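Local coordinates for protein PTHB1 (Homo sapiens, PDB 4YD8), which serves as a subunit of the BBSome, a coat complex thought to sort membrane proteins to primary cilia, this piece being the subunit's N-terminal seven-bladed beta-propeller, at residues Gln205-Lys210 and Asp240-Ile245; Gln248-Cys253 and Phe265-Arg270; Gly51-Phe56 and Leu72-Asp77. One frame throughout, in Å; residues are numbered along the deposited sequence.

Contact 1: Gln205-Lys210 and Asp240-Ile245; sequences QVESYK and DWTLNI
S208 sets its CB over one face of the W241 indole, 3.5 Å from the centroid of the five-membered ring and 21° off its normal, a CH-pi contact offset toward the rim. W241 CG lies between the backbone N and the carbonyl carbon (chi1 56°), and the indole beyond it faces S208. V206 lies alongside the same side chain, its CG1 3.9 Å from W241 CZ3, while its other methyl, CG2, meets I245 CG2 at 3.7 Å. An alanine in place of W241 would probably leave S208 CB without the ring face it packs on, V206 CG1 without its neighbour CZ3, and open a gap beside L198. These strands are the outer two of an antiparallel four-stranded propeller blade, and D240 and W241 both face S208 in a classic beta bulge: D240 N reaches S208 O at 2.7 Å and S208 N reaches W241 O at 3.1 Å. On the other face, N244 ND2 donates to Q205 OE1 (3.2 Å) from above the carbonyl plane, and Y209 OH donates to E207 OE1 at 2.6 Å. Further out, L275 of strand 271-275 touches both V206 and L243, and in the conformer described K210 NZ bonds to T194 O.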
ATOM      1  N   GLN A 205      -1.406  -5.165  20.659  1.00 28.92           N
ATOM      2  CA  GLN A 205      -0.311  -4.240  20.928  1.00 31.86           C
ATOM      3  C   GLN A 205       0.306  -3.723  19.639  1.00 26.04           C
ATOM      4  O   GLN A 205       0.787  -4.513  18.822  1.00 28.85           O
ATOM      5  CB  GLN A 205       0.791  -4.925  21.736  1.00 39.01           C
ATOM      6  CG  GLN A 205       0.333  -5.532  23.030  1.00 50.49           C
ATOM      7  CD  GLN A 205       0.750  -4.697  24.214  1.00 65.02           C
ATOM      8  OE1 GLN A 205       0.002  -3.836  24.675  1.00 69.01           O
ATOM      9  NE2 GLN A 205       1.962  -4.938  24.708  1.00 67.39           N
ATOM     10  N   VAL A 206       0.315  -2.406  19.462  1.00 25.27           N
ATOM     11  CA  VAL A 206       1.165  -1.804  18.449  1.00 23.37           C
ATOM     12  C   VAL A 206       2.605  -1.890  18.948  1.00 28.14           C
ATOM     13  O   VAL A 206       2.890  -1.488  20.062  1.00 34.89           O
ATOM     14  CB  VAL A 206       0.799  -0.335  18.167  1.00 27.81           C
ATOM     15  CG1 VAL A 206       1.701   0.234  17.073  1.00 27.08           C
ATOM     16  CG2 VAL A 206      -0.657  -0.223  17.724  1.00 28.26           C
ATOM     17  N   GLU A 207       3.502  -2.416  18.126  1.00 26.96           N
ATOM     18  CA  GLU A 207       4.886  -2.628  18.536  1.00 27.22           C
ATOM     19  C   GLU A 207       5.860  -2.005  17.555  1.00 25.36           C
ATOM     20  O   GLU A 207       5.654  -2.075  16.346  1.00 27.62           O
ATOM     21  CB  GLU A 207       5.174  -4.125  18.657  1.00 27.44           C
ATOM     22  CG  GLU A 207       4.203  -4.847  19.553  1.00 31.24           C
ATOM     23  CD  GLU A 207       4.524  -6.312  19.697  1.00 33.54           C
ATOM     24  OE1 GLU A 207       5.197  -6.865  18.801  1.00 38.31           O
ATOM     25  OE2 GLU A 207       4.112  -6.913  20.718  1.00 34.68           O
ATOM     26  N   SER A 208       6.916  -1.397  18.083  1.00 25.60           N
ATOM     27  CA  SER A 208       7.937  -0.782  17.249  1.00 28.13           C
ATOM     28  C   SER A 208       9.287  -1.419  17.568  1.00 27.92           C
ATOM     29  O   SER A 208       9.698  -1.453  18.723  1.00 31.25           O
ATOM     30  CB  SER A 208       7.997   0.727  17.479  1.00 29.19           C
ATOM     31  OG  SER A 208       8.992   1.346  16.676  1.00 30.60           O
ATOM     32  N   TYR A 209       9.963  -1.910  16.534  1.00 27.18           N
ATOM     33  CA  TYR A 209      11.275  -2.535  16.678  1.00 30.54           C
ATOM     34  C   TYR A 209      12.336  -1.767  15.899  1.00 33.90           C
ATOM     35  O   TYR A 209      12.206  -1.599  14.693  1.00 28.05           O
ATOM     36  CB  TYR A 209      11.246  -3.978  16.170  1.00 33.36           C
ATOM     37  CG  TYR A 209      10.323  -4.883  16.935  1.00 30.84           C
ATOM     38  CD1 TYR A 209       8.995  -5.027  16.557  1.00 30.19           C
ATOM     39  CD2 TYR A 209      10.777  -5.594  18.045  1.00 32.71           C
ATOM     40  CE1 TYR A 209       8.133  -5.854  17.257  1.00 34.56           C
ATOM     41  CE2 TYR A 209       9.918  -6.428  18.759  1.00 37.53           C
ATOM     42  CZ  TYR A 209       8.593  -6.549  18.355  1.00 36.29           C
ATOM     43  OH  TYR A 209       7.719  -7.368  19.037  1.00 39.39           O
ATOM     44  N   LYS A 210      13.388  -1.327  16.578  1.00 32.67           N
ATOM     45  CA  LYS A 210      14.498  -0.648  15.917  0.52 35.27           C
ATOM     46  C   LYS A 210      15.222  -1.584  14.960  1.00 36.34           C
ATOM     47  O   LYS A 210      15.524  -2.732  15.313  1.00 33.77           O
ATOM     48  CB  LYS A 210      15.488  -0.097  16.944  0.52 38.76           C
ATOM     49  CG  LYS A 210      14.914   0.969  17.862  0.52 41.82           C
ATOM     50  CD  LYS A 210      15.842   2.176  17.956  0.52 46.25           C
ATOM     51  CE  LYS A 210      15.538   3.217  16.870  0.52 43.49           C
ATOM     52  NZ  LYS A 210      15.935   2.821  15.478  0.52 37.99           N
ATOM     53  N   ASP A 240      10.996  -1.766  21.108  1.00 38.13           N
ATOM     54  CA  ASP A 240      11.408  -0.418  21.494  1.00 42.76           C
ATOM     55  C   ASP A 240      10.308   0.245  22.323  1.00 41.33           C
ATOM     56  O   ASP A 240      10.548   0.751  23.426  1.00 40.59           O
ATOM     57  CB  ASP A 240      11.729   0.424  20.253  1.00 43.86           C
ATOM     58  CG  ASP A 240      12.452   1.712  20.594  1.00 48.91           C
ATOM     59  OD1 ASP A 240      13.340   1.679  21.467  1.00 55.81           O
ATOM     60  OD2 ASP A 240      12.141   2.755  19.983  1.00 51.70           O
ATOM     61  N   TRP A 241       9.094   0.236  21.785  1.00 33.27           N
ATOM     62  CA  TRP A 241       7.932   0.649  22.555  1.00 34.18           C
ATOM     63  C   TRP A 241       6.701  -0.142  22.122  1.00 33.99           C
ATOM     64  O   TRP A 241       6.680  -0.757  21.065  1.00 29.24           O
ATOM     65  CB  TRP A 241       7.676   2.167  22.424  1.00 31.32           C
ATOM     66  CG  TRP A 241       7.511   2.720  21.013  1.00 32.70           C
ATOM     67  CD1 TRP A 241       8.440   3.422  20.294  1.00 32.29           C
ATOM     68  CD2 TRP A 241       6.333   2.662  20.189  1.00 28.26           C
ATOM     69  NE1 TRP A 241       7.924   3.781  19.077  1.00 34.14           N
ATOM     70  CE2 TRP A 241       6.632   3.338  18.990  1.00 26.21           C
ATOM     71  CE3 TRP A 241       5.065   2.095  20.347  1.00 26.21           C
ATOM     72  CZ2 TRP A 241       5.715   3.451  17.945  1.00 28.01           C
ATOM     73  CZ3 TRP A 241       4.149   2.214  19.313  1.00 29.27           C
ATOM     74  CH2 TRP A 241       4.480   2.891  18.124  1.00 30.25           C
ATOM     75  N   THR A 242       5.679  -0.122  22.966  1.00 32.74           N
ATOM     76  CA  THR A 242       4.445  -0.818  22.662  0.51 30.38           C
ATOM     77  C   THR A 242       3.254   0.031  23.126  1.00 30.00           C
ATOM     78  O   THR A 242       3.379   0.847  24.041  1.00 34.71           O
ATOM     79  CB  THR A 242       4.433  -2.229  23.315  0.51 34.95           C
ATOM     80  OG1 THR A 242       3.364  -3.015  22.778  0.51 32.62           O
ATOM     81  CG2 THR A 242       4.314  -2.137  24.830  0.51 42.08           C
ATOM     82  N   LEU A 243       2.116  -0.137  22.458  1.00 29.19           N
ATOM     83  CA  LEU A 243       0.895   0.593  22.807  1.00 28.58           C
ATOM     84  C   LEU A 243      -0.283  -0.364  22.691  1.00 31.24           C
ATOM     85  O   LEU A 243      -0.533  -0.930  21.626  1.00 33.18           O
ATOM     86  CB  LEU A 243       0.677   1.816  21.895  1.00 28.43           C
ATOM     87  CG  LEU A 243      -0.622   2.602  22.136  1.00 30.36           C
ATOM     88  CD1 LEU A 243      -0.561   3.411  23.428  1.00 38.38           C
ATOM     89  CD2 LEU A 243      -0.972   3.503  20.956  1.00 29.45           C
ATOM     90  N   ASN A 244      -1.010  -0.566  23.783  1.00 32.90           N
ATOM     91  CA  ASN A 244      -2.204  -1.384  23.678  1.00 31.63           C
ATOM     92  C   ASN A 244      -3.359  -0.562  23.152  1.00 33.84           C
ATOM     93  O   ASN A 244      -3.770   0.405  23.790  1.00 37.27           O
ATOM     94  CB  ASN A 244      -2.587  -2.003  25.017  1.00 43.13           C
ATOM     95  CG  ASN A 244      -3.591  -3.118  24.852  1.00 45.56           C
ATOM     96  OD1 ASN A 244      -4.731  -2.881  24.466  1.00 41.81           O
ATOM     97  ND2 ASN A 244      -3.160  -4.347  25.099  1.00 56.52           N
ATOM     98  N   ILE A 245      -3.890  -0.946  21.992  1.00 32.47           N
ATOM     99  CA  ILE A 245      -5.004  -0.211  21.397  1.00 28.84           C
ATOM    100  C   ILE A 245      -6.356  -0.892  21.612  1.00 30.65           C
ATOM    101  O   ILE A 245      -7.388  -0.400  21.146  1.00 29.18           O
ATOM    102  CB  ILE A 245      -4.792  -0.006  19.891  1.00 29.74           C
ATOM    103  CG1 ILE A 245      -4.559  -1.348  19.193  1.00 27.09           C
ATOM    104  CG2 ILE A 245      -3.597   0.904  19.657  1.00 29.20           C
ATOM    105  CD1 ILE A 245      -4.631  -1.255  17.681  1.00 27.53           C
TER
HETATM  106  O   HOH W   1       3.696  -5.812  23.184  1.00 39.90           O
HETATM  107  O   HOH W   2      11.151   2.601  17.617  1.00 41.90           O

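Contact 2: Gln248-Cys253 and Phe265-Arg270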
ATOM      1  N   GLN A 248      -8.196  -5.368  17.363  1.00 27.14           N
ATOM      2  CA  GLN A 248      -7.357  -5.852  16.269  1.00 28.16           C
ATOM      3  C   GLN A 248      -7.141  -4.745  15.237  1.00 30.73           C
ATOM      4  O   GLN A 248      -8.047  -3.947  14.968  1.00 27.50           O
ATOM      5  CB  GLN A 248      -7.975  -7.086  15.603  1.00 28.67           C
ATOM      6  CG  GLN A 248      -8.173  -8.275  16.542  1.00 29.52           C
ATOM      7  CD  GLN A 248      -6.861  -8.843  17.084  1.00 37.87           C
ATOM      8  OE1 GLN A 248      -5.846  -8.905  16.380  1.00 38.08           O
ATOM      9  NE2 GLN A 248      -6.887  -9.283  18.337  1.00 35.38           N
ATOM     10  N   ALA A 249      -5.938  -4.690  14.675  1.00 24.31           N
ATOM     11  CA  ALA A 249      -5.636  -3.728  13.608  1.00 23.97           C
ATOM     12  C   ALA A 249      -5.852  -4.314  12.218  1.00 30.80           C
ATOM     13  O   ALA A 249      -5.514  -5.470  11.961  1.00 29.17           O
ATOM     14  CB  ALA A 249      -4.205  -3.234  13.738  1.00 27.30           C
ATOM     15  N   LEU A 250      -6.411  -3.501  11.327  1.00 23.29           N
ATOM     16  CA  LEU A 250      -6.556  -3.872   9.920  0.50 25.77           C
ATOM     17  C   LEU A 250      -5.335  -3.471   9.092  1.00 26.65           C
ATOM     18  O   LEU A 250      -4.927  -4.186   8.171  1.00 24.46           O
ATOM     19  CB  LEU A 250      -7.810  -3.218   9.327  0.50 26.23           C
ATOM     20  CG  LEU A 250      -9.167  -3.687   9.859  0.50 31.65           C
ATOM     21  CD1 LEU A 250     -10.298  -2.892   9.218  0.50 34.26           C
ATOM     22  CD2 LEU A 250      -9.352  -5.174   9.603  0.50 33.50           C
ATOM     23  N   ASP A 251      -4.762  -2.318   9.408  1.00 21.21           N
ATOM     24  CA  ASP A 251      -3.690  -1.777   8.591  1.00 24.65           C
ATOM     25  C   ASP A 251      -2.887  -0.758   9.388  1.00 26.27           C
ATOM     26  O   ASP A 251      -3.376  -0.208  10.384  1.00 25.50           O
ATOM     27  CB  ASP A 251      -4.281  -1.132   7.312  1.00 23.24           C
ATOM     28  CG  ASP A 251      -3.263  -0.997   6.188  1.00 29.15           C
ATOM     29  OD1 ASP A 251      -2.142  -1.528   6.337  1.00 25.85           O
ATOM     30  OD2 ASP A 251      -3.595  -0.382   5.138  1.00 27.51           O
ATOM     31  N   ILE A 252      -1.651  -0.531   8.948  1.00 24.62           N
ATOM     32  CA  ILE A 252      -0.804   0.552   9.444  1.00 28.55           C
ATOM     33  C   ILE A 252      -0.252   1.308   8.251  1.00 33.26           C
ATOM     34  O   ILE A 252       0.127   0.698   7.256  1.00 33.85           O
ATOM     35  CB  ILE A 252       0.398   0.055  10.268  1.00 35.92           C
ATOM     36  CG1 ILE A 252      -0.037  -0.779  11.451  1.00 39.48           C
ATOM     37  CG2 ILE A 252       1.260   1.228  10.756  1.00 34.79           C
ATOM     38  CD1 ILE A 252       1.119  -1.628  11.969  1.00 41.25           C
ATOM     39  N   CYS A 253      -0.190   2.627   8.361  1.00 25.99           N
ATOM     40  CA  CYS A 253       0.354   3.472   7.301  1.00 26.57           C
ATOM     41  C   CYS A 253       1.213   4.550   7.950  1.00 33.68           C
ATOM     42  O   CYS A 253       0.713   5.313   8.774  1.00 35.98           O
ATOM     43  CB  CYS A 253      -0.780   4.113   6.488  1.00 20.67           C
ATOM     44  SG  CYS A 253      -0.169   5.051   5.021  1.00 41.35           S
ATOM     45  N   PHE A 265      -0.168   5.862  11.417  1.00 21.60           N
ATOM     46  CA  PHE A 265      -1.624   5.713  11.434  1.00 22.01           C
ATOM     47  C   PHE A 265      -1.990   4.250  11.547  1.00 22.14           C
ATOM     48  O   PHE A 265      -1.401   3.408  10.860  1.00 23.84           O
ATOM     49  CB  PHE A 265      -2.248   6.331  10.190  1.00 21.70           C
ATOM     50  CG  PHE A 265      -2.239   7.822  10.210  1.00 25.31           C
ATOM     51  CD1 PHE A 265      -1.109   8.525   9.831  1.00 30.18           C
ATOM     52  CD2 PHE A 265      -3.348   8.519  10.641  1.00 28.80           C
ATOM     53  CE1 PHE A 265      -1.108   9.916   9.861  1.00 32.54           C
ATOM     54  CE2 PHE A 265      -3.349   9.896  10.658  1.00 33.16           C
ATOM     55  CZ  PHE A 265      -2.226  10.583  10.288  1.00 27.50           C
ATOM     56  N   VAL A 266      -2.944   3.952  12.434  1.00 22.92           N
ATOM     57  CA  VAL A 266      -3.434   2.595  12.603  1.00 22.26           C
ATOM     58  C   VAL A 266      -4.936   2.538  12.366  1.00 21.29           C
ATOM     59  O   VAL A 266      -5.713   3.291  12.969  1.00 22.21           O
ATOM     60  CB  VAL A 266      -3.110   2.034  14.002  1.00 22.98           C
ATOM     61  CG1 VAL A 266      -3.585   0.577  14.099  1.00 22.75           C
ATOM     62  CG2 VAL A 266      -1.602   2.121  14.249  1.00 25.45           C
ATOM     63  N   LEU A 267      -5.332   1.675  11.440  1.00 20.02           N
ATOM     64  CA  LEU A 267      -6.742   1.404  11.213  1.00 25.16           C
ATOM     65  C   LEU A 267      -7.170   0.197  12.033  1.00 26.13           C
ATOM     66  O   LEU A 267      -6.819  -0.928  11.694  1.00 26.07           O
ATOM     67  CB  LEU A 267      -7.025   1.131   9.740  1.00 22.74           C
ATOM     68  CG  LEU A 267      -8.518   0.934   9.420  1.00 22.38           C
ATOM     69  CD1 LEU A 267      -9.300   2.238   9.685  1.00 24.77           C
ATOM     70  CD2 LEU A 267      -8.715   0.470   7.968  1.00 26.66           C
ATOM     71  N   GLY A 268      -7.930   0.431  13.097  1.00 23.46           N
ATOM     72  CA  GLY A 268      -8.437  -0.658  13.914  1.00 25.51           C
ATOM     73  C   GLY A 268      -9.820  -1.070  13.449  1.00 27.90           C
ATOM     74  O   GLY A 268     -10.412  -0.423  12.585  1.00 26.60           O
ATOM     75  N   GLU A 269     -10.346  -2.149  14.012  1.00 25.43           N
ATOM     76  CA  GLU A 269     -11.694  -2.597  13.688  0.51 30.57           C
ATOM     77  C   GLU A 269     -12.745  -1.616  14.194  1.00 30.71           C
ATOM     78  O   GLU A 269     -13.850  -1.552  13.661  1.00 35.11           O
ATOM     79  CB  GLU A 269     -11.958  -3.991  14.280  0.51 34.40           C
ATOM     80  CG  GLU A 269     -11.139  -5.105  13.644  0.51 31.56           C
ATOM     81  CD  GLU A 269     -11.486  -6.479  14.198  0.51 39.57           C
ATOM     82  OE1 GLU A 269     -12.040  -6.557  15.315  0.51 47.28           O
ATOM     83  OE2 GLU A 269     -11.209  -7.483  13.513  0.51 34.59           O
ATOM     84  N   ARG A 270     -12.403  -0.857  15.234  1.00 28.36           N
ATOM     85  CA  ARG A 270     -13.380   0.034  15.880  1.00 33.08           C
ATOM     86  C   ARG A 270     -12.946   1.499  15.927  1.00 37.18           C
ATOM     87  O   ARG A 270     -13.773   2.405  16.095  1.00 36.00           O
ATOM     88  CB  ARG A 270     -13.660  -0.430  17.316  1.00 37.83           C
ATOM     89  CG  ARG A 270     -14.205  -1.843  17.449  1.00 42.25           C
ATOM     90  CD  ARG A 270     -14.653  -2.114  18.890  1.00 50.90           C
ATOM     91  NE  ARG A 270     -13.608  -2.704  19.730  1.00 58.06           N
ATOM     92  CZ  ARG A 270     -13.189  -3.967  19.635  1.00 65.93           C
ATOM     93  NH1 ARG A 270     -13.715  -4.779  18.724  1.00 73.44           N
ATOM     94  NH2 ARG A 270     -12.242  -4.422  20.449  1.00 56.45           N
TER
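L267 O takes two amides from the strand facing it, L250 N at 2.6 Å and, weakly, D251 N at 3.4 Å, so the antiparallel register slips by one in a classic beta bulge. Beyond the bulge the pairing is regular: L267 N bonds to D251 O, and C253 and F265 exchange two bonds, with F265 N to C253 O at 2.8 Å. That same carbonyl oxygen also lies at the edge of the F265 ring, near its plane. The two strands form a beta hairpin that opens a four-stranded propeller blade, with 249-255 as its first strand; V266 is bonded through its backbone to F273 of the next one. Before the corner at L250, A249 CB meets V266 CG1 at 3.9 Å, and V200 of the preceding blade touches both A249 and I252. At the bulge, in one of two deposited conformers of L250, its CD1 touches L267 CD2 at 3.9 Å; L267 CG stands anti to the backbone N (chi1 -176°), with CD2 beyond it. Past the bulge, E269 N donates to Q248 O at 3.1 Å. The amide end of Q248 turns elsewhere, NE2 bonding to S202 O.

Contact 3: Gly51-Phe56 and Leu72-Asp77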
ATOM      1  N   GLY A  51      -2.940 -15.203  -9.627  1.00 29.84           N
ATOM      2  CA  GLY A  51      -1.603 -15.262 -10.204  1.00 29.52           C
ATOM      3  C   GLY A  51      -1.320 -14.252 -11.303  1.00 33.46           C
ATOM      4  O   GLY A  51      -0.200 -14.179 -11.794  1.00 32.39           O
ATOM      5  N   TYR A  52      -2.324 -13.470 -11.689  1.00 28.21           N
ATOM      6  CA  TYR A  52      -2.133 -12.432 -12.714  1.00 26.58           C
ATOM      7  C   TYR A  52      -1.593 -11.108 -12.175  1.00 30.11           C
ATOM      8  O   TYR A  52      -2.044 -10.612 -11.150  1.00 28.16           O
ATOM      9  CB  TYR A  52      -3.452 -12.153 -13.449  1.00 30.51           C
ATOM     10  CG  TYR A  52      -3.848 -13.278 -14.372  1.00 38.98           C
ATOM     11  CD1 TYR A  52      -3.350 -13.345 -15.668  1.00 37.84           C
ATOM     12  CD2 TYR A  52      -4.706 -14.286 -13.941  1.00 45.39           C
ATOM     13  CE1 TYR A  52      -3.698 -14.391 -16.517  1.00 43.83           C
ATOM     14  CE2 TYR A  52      -5.059 -15.331 -14.779  1.00 49.26           C
ATOM     15  CZ  TYR A  52      -4.551 -15.377 -16.064  1.00 51.01           C
ATOM     16  OH  TYR A  52      -4.908 -16.409 -16.898  1.00 61.40           O
ATOM     17  N   LEU A  53      -0.637 -10.536 -12.901  1.00 30.28           N
ATOM     18  CA  LEU A  53      -0.137  -9.193 -12.639  1.00 25.93           C
ATOM     19  C   LEU A  53      -0.581  -8.298 -13.794  1.00 26.13           C
ATOM     20  O   LEU A  53      -0.339  -8.624 -14.958  1.00 25.14           O
ATOM     21  CB  LEU A  53       1.398  -9.198 -12.500  1.00 27.20           C
ATOM     22  CG  LEU A  53       2.156  -7.958 -11.976  1.00 28.94           C
ATOM     23  CD1 LEU A  53       2.136  -6.774 -12.945  1.00 26.75           C
ATOM     24  CD2 LEU A  53       1.624  -7.519 -10.629  1.00 28.35           C
ATOM     25  N   ARG A  54      -1.228  -7.181 -13.476  1.00 23.16           N
ATOM     26  CA  ARG A  54      -1.714  -6.263 -14.509  1.00 23.63           C
ATOM     27  C   ARG A  54      -1.230  -4.840 -14.237  1.00 23.04           C
ATOM     28  O   ARG A  54      -1.184  -4.408 -13.095  1.00 22.65           O
ATOM     29  CB  ARG A  54      -3.255  -6.296 -14.586  1.00 24.66           C
ATOM     30  CG  ARG A  54      -3.807  -7.669 -14.994  1.00 24.18           C
ATOM     31  CD  ARG A  54      -5.332  -7.756 -14.864  1.00 28.21           C
ATOM     32  NE  ARG A  54      -5.839  -9.050 -15.328  1.00 32.12           N
ATOM     33  CZ  ARG A  54      -6.253 -10.031 -14.528  1.00 32.66           C
ATOM     34  NH1 ARG A  54      -6.211  -9.888 -13.209  1.00 27.56           N
ATOM     35  NH2 ARG A  54      -6.705 -11.168 -15.044  1.00 32.42           N
ATOM     36  N   ILE A  55      -0.884  -4.118 -15.296  1.00 24.09           N
ATOM     37  CA  ILE A  55      -0.487  -2.720 -15.176  1.00 20.04           C
ATOM     38  C   ILE A  55      -1.336  -1.873 -16.125  1.00 20.62           C
ATOM     39  O   ILE A  55      -1.431  -2.183 -17.316  1.00 22.81           O
ATOM     40  CB  ILE A  55       1.002  -2.514 -15.516  1.00 23.68           C
ATOM     41  CG1 ILE A  55       1.894  -3.420 -14.648  1.00 23.71           C
ATOM     42  CG2 ILE A  55       1.390  -1.034 -15.344  1.00 21.57           C
ATOM     43  CD1 ILE A  55       3.399  -3.272 -14.983  1.00 21.44           C
ATOM     44  N   PHE A  56      -1.958  -0.828 -15.592  1.00 18.51           N
ATOM     45  CA  PHE A  56      -2.845   0.045 -16.375  1.00 19.25           C
ATOM     46  C   PHE A  56      -2.364   1.486 -16.397  1.00 24.31           C
ATOM     47  O   PHE A  56      -1.807   1.992 -15.423  1.00 23.39           O
ATOM     48  CB  PHE A  56      -4.284   0.068 -15.821  1.00 20.74           C
ATOM     49  CG  PHE A  56      -4.986  -1.260 -15.834  1.00 23.23           C
ATOM     50  CD1 PHE A  56      -4.856  -2.136 -14.767  1.00 27.58           C
ATOM     51  CD2 PHE A  56      -5.799  -1.623 -16.910  1.00 27.59           C
ATOM     52  CE1 PHE A  56      -5.516  -3.356 -14.769  1.00 24.25           C
ATOM     53  CE2 PHE A  56      -6.463  -2.842 -16.918  1.00 27.58           C
ATOM     54  CZ  PHE A  56      -6.312  -3.715 -15.841  1.00 26.61           C
ATOM     55  N   LEU A  72      -4.698  -1.114 -20.772  1.00 24.29           N
ATOM     56  CA  LEU A  72      -3.898  -2.195 -20.204  1.00 26.44           C
ATOM     57  C   LEU A  72      -2.513  -2.201 -20.846  1.00 26.65           C
ATOM     58  O   LEU A  72      -2.376  -2.477 -22.034  1.00 29.99           O
ATOM     59  CB  LEU A  72      -4.591  -3.546 -20.408  1.00 29.82           C
ATOM     60  CG  LEU A  72      -3.849  -4.769 -19.871  1.00 32.57           C
ATOM     61  CD1 LEU A  72      -3.860  -4.760 -18.351  1.00 25.97           C
ATOM     62  CD2 LEU A  72      -4.482  -6.040 -20.418  1.00 35.61           C
ATOM     63  N   LEU A  73      -1.491  -1.887 -20.062  1.00 26.54           N
ATOM     64  CA  LEU A  73      -0.127  -1.861 -20.582  1.00 25.03           C
ATOM     65  C   LEU A  73       0.482  -3.251 -20.595  1.00 24.68           C
ATOM     66  O   LEU A  73       1.259  -3.585 -21.474  1.00 28.27           O
ATOM     67  CB  LEU A  73       0.748  -0.933 -19.750  1.00 24.68           C
ATOM     68  CG  LEU A  73       0.317   0.533 -19.681  1.00 27.33           C
ATOM     69  CD1 LEU A  73       1.338   1.321 -18.882  1.00 30.89           C
ATOM     70  CD2 LEU A  73       0.131   1.122 -21.072  1.00 31.22           C
ATOM     71  N   LEU A  74       0.125  -4.054 -19.601  1.00 24.64           N
ATOM     72  CA  LEU A  74       0.746  -5.348 -19.449  1.00 29.65           C
ATOM     73  C   LEU A  74      -0.118  -6.256 -18.606  1.00 26.00           C
ATOM     74  O   LEU A  74      -0.688  -5.833 -17.602  1.00 26.48           O
ATOM     75  CB  LEU A  74       2.128  -5.207 -18.810  1.00 29.87           C
ATOM     76  CG  LEU A  74       2.914  -6.504 -18.558  1.00 34.40           C
ATOM     77  CD1 LEU A  74       4.336  -6.342 -19.041  1.00 33.80           C
ATOM     78  CD2 LEU A  74       2.915  -6.861 -17.088  1.00 35.92           C
ATOM     79  N   GLU A  75      -0.201  -7.509 -19.030  1.00 28.49           N
ATOM     80  CA  GLU A  75      -0.825  -8.550 -18.240  1.00 29.00           C
ATOM     81  C   GLU A  75       0.060  -9.779 -18.346  1.00 26.11           C
ATOM     82  O   GLU A  75       0.405 -10.188 -19.443  1.00 31.59           O
ATOM     83  CB  GLU A  75      -2.242  -8.848 -18.744  1.00 32.70           C
ATOM     84  CG  GLU A  75      -2.913 -10.014 -18.031  1.00 38.11           C
ATOM     85  CD  GLU A  75      -4.297 -10.308 -18.574  1.00 46.83           C
ATOM     86  OE1 GLU A  75      -5.269  -9.648 -18.143  1.00 45.91           O
ATOM     87  OE2 GLU A  75      -4.410 -11.206 -19.432  1.00 52.89           O
ATOM     88  N   VAL A  76       0.441 -10.351 -17.212  1.00 29.82           N
ATOM     89  CA  VAL A  76       1.238 -11.571 -17.226  1.00 29.89           C
ATOM     90  C   VAL A  76       0.724 -12.553 -16.172  1.00 32.59           C
ATOM     91  O   VAL A  76       0.370 -12.172 -15.050  1.00 27.92           O
ATOM     92  CB  VAL A  76       2.750 -11.277 -16.992  1.00 26.64           C
ATOM     93  CG1 VAL A  76       2.955 -10.462 -15.738  1.00 35.04           C
ATOM     94  CG2 VAL A  76       3.547 -12.575 -16.916  1.00 30.79           C
ATOM     95  N   ASP A  77       0.665 -13.820 -16.557  1.00 30.93           N
ATOM     96  CA  ASP A  77       0.340 -14.894 -15.638  1.00 32.11           C
ATOM     97  C   ASP A  77       1.605 -15.349 -14.916  1.00 29.98           C
ATOM     98  O   ASP A  77       2.451 -16.022 -15.503  1.00 32.14           O
ATOM     99  CB  ASP A  77      -0.295 -16.069 -16.393  1.00 38.80           C
ATOM    100  CG  ASP A  77      -0.776 -17.164 -15.467  1.00 45.70           C
ATOM    101  OD1 ASP A  77      -0.617 -17.022 -14.236  1.00 43.52           O
ATOM    102  OD2 ASP A  77      -1.303 -18.179 -15.972  1.00 54.61           O
TER
HETATM  103  O   HOH W   3      -7.499 -11.541 -18.031  1.00 53.52           O
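E75 OE1 is gripped from two directions: R54 NE donates to it at 2.9 Å in a salt bridge, and a water that also accepts from R54 NH2 donates to it. The oxygen lies near the guanidinium plane, and the nitrogen meets it from above the carboxylate plane, the two flat groups standing 82° apart. Both side chains run side by side in the same direction; R54 is extended through chi2 and chi3, the latter (177°) setting NE anti to CB, beside the acid. Y52 CB lies over one face of the guanidinium, and R54 NH2 has a second acidic partner in E22, so the arginine is probably well compensated for its burial.

The same face carries two aromatic contacts, at its opposite ends. L72 CD1 sits over the F56 ring, 3.8 Å from the centroid and offset toward the rim, a CH-pi contact; W14 meets F56 edge-to-face. Y52 CE1 touches D77 CB at 3.8 Å, with D77 CG over one face of the tyrosine ring, offset toward its rim, while D77 OD1 is bonded to the backbone N of R79. On the reverse face L53 CB packs against V76 CG1 at 3.8 Å, and I55 CD1 and L74 CD2 meet more distantly, at 4.2 Å.

The register of the ladder shifts by one at I55, where L73 and L74 both face one residue in a classic beta bulge: L73 N donates to I55 O at 2.8 Å, and L74 N reaches the same oxygen only weakly. Strand 72-77 is the outermost of an antiparallel four-stranded propeller blade. Strand 43-47 flanks 52-56 on its other side, bonded through V46 to R54 and through I44 to F56, while M127 of strand 127-134, in the following blade, covers L53, L74 and V76.

Along the chain contact 3 comes first, then contact 1, then contact 2, each closing before the next opens. Contacts 1 and 2 are neighbours, their centres about 13 Å apart: strand 241-244 ends one blade and strand 249-255 begins the next. They touch across the boundary between these blades, I245 CD1 lying 4.2 Å from V266 CG1. Contact 3 belongs to another blade on the opposite side of the chain's centre, its centre about 37 Å from that of contact 1 and 29 Å from that of contact 2. Antiparallel pairs with a classic bulge thus recur in three blades of one ring, at outer edges (contacts 1 and 3) and at an inner hairpin (contact 2).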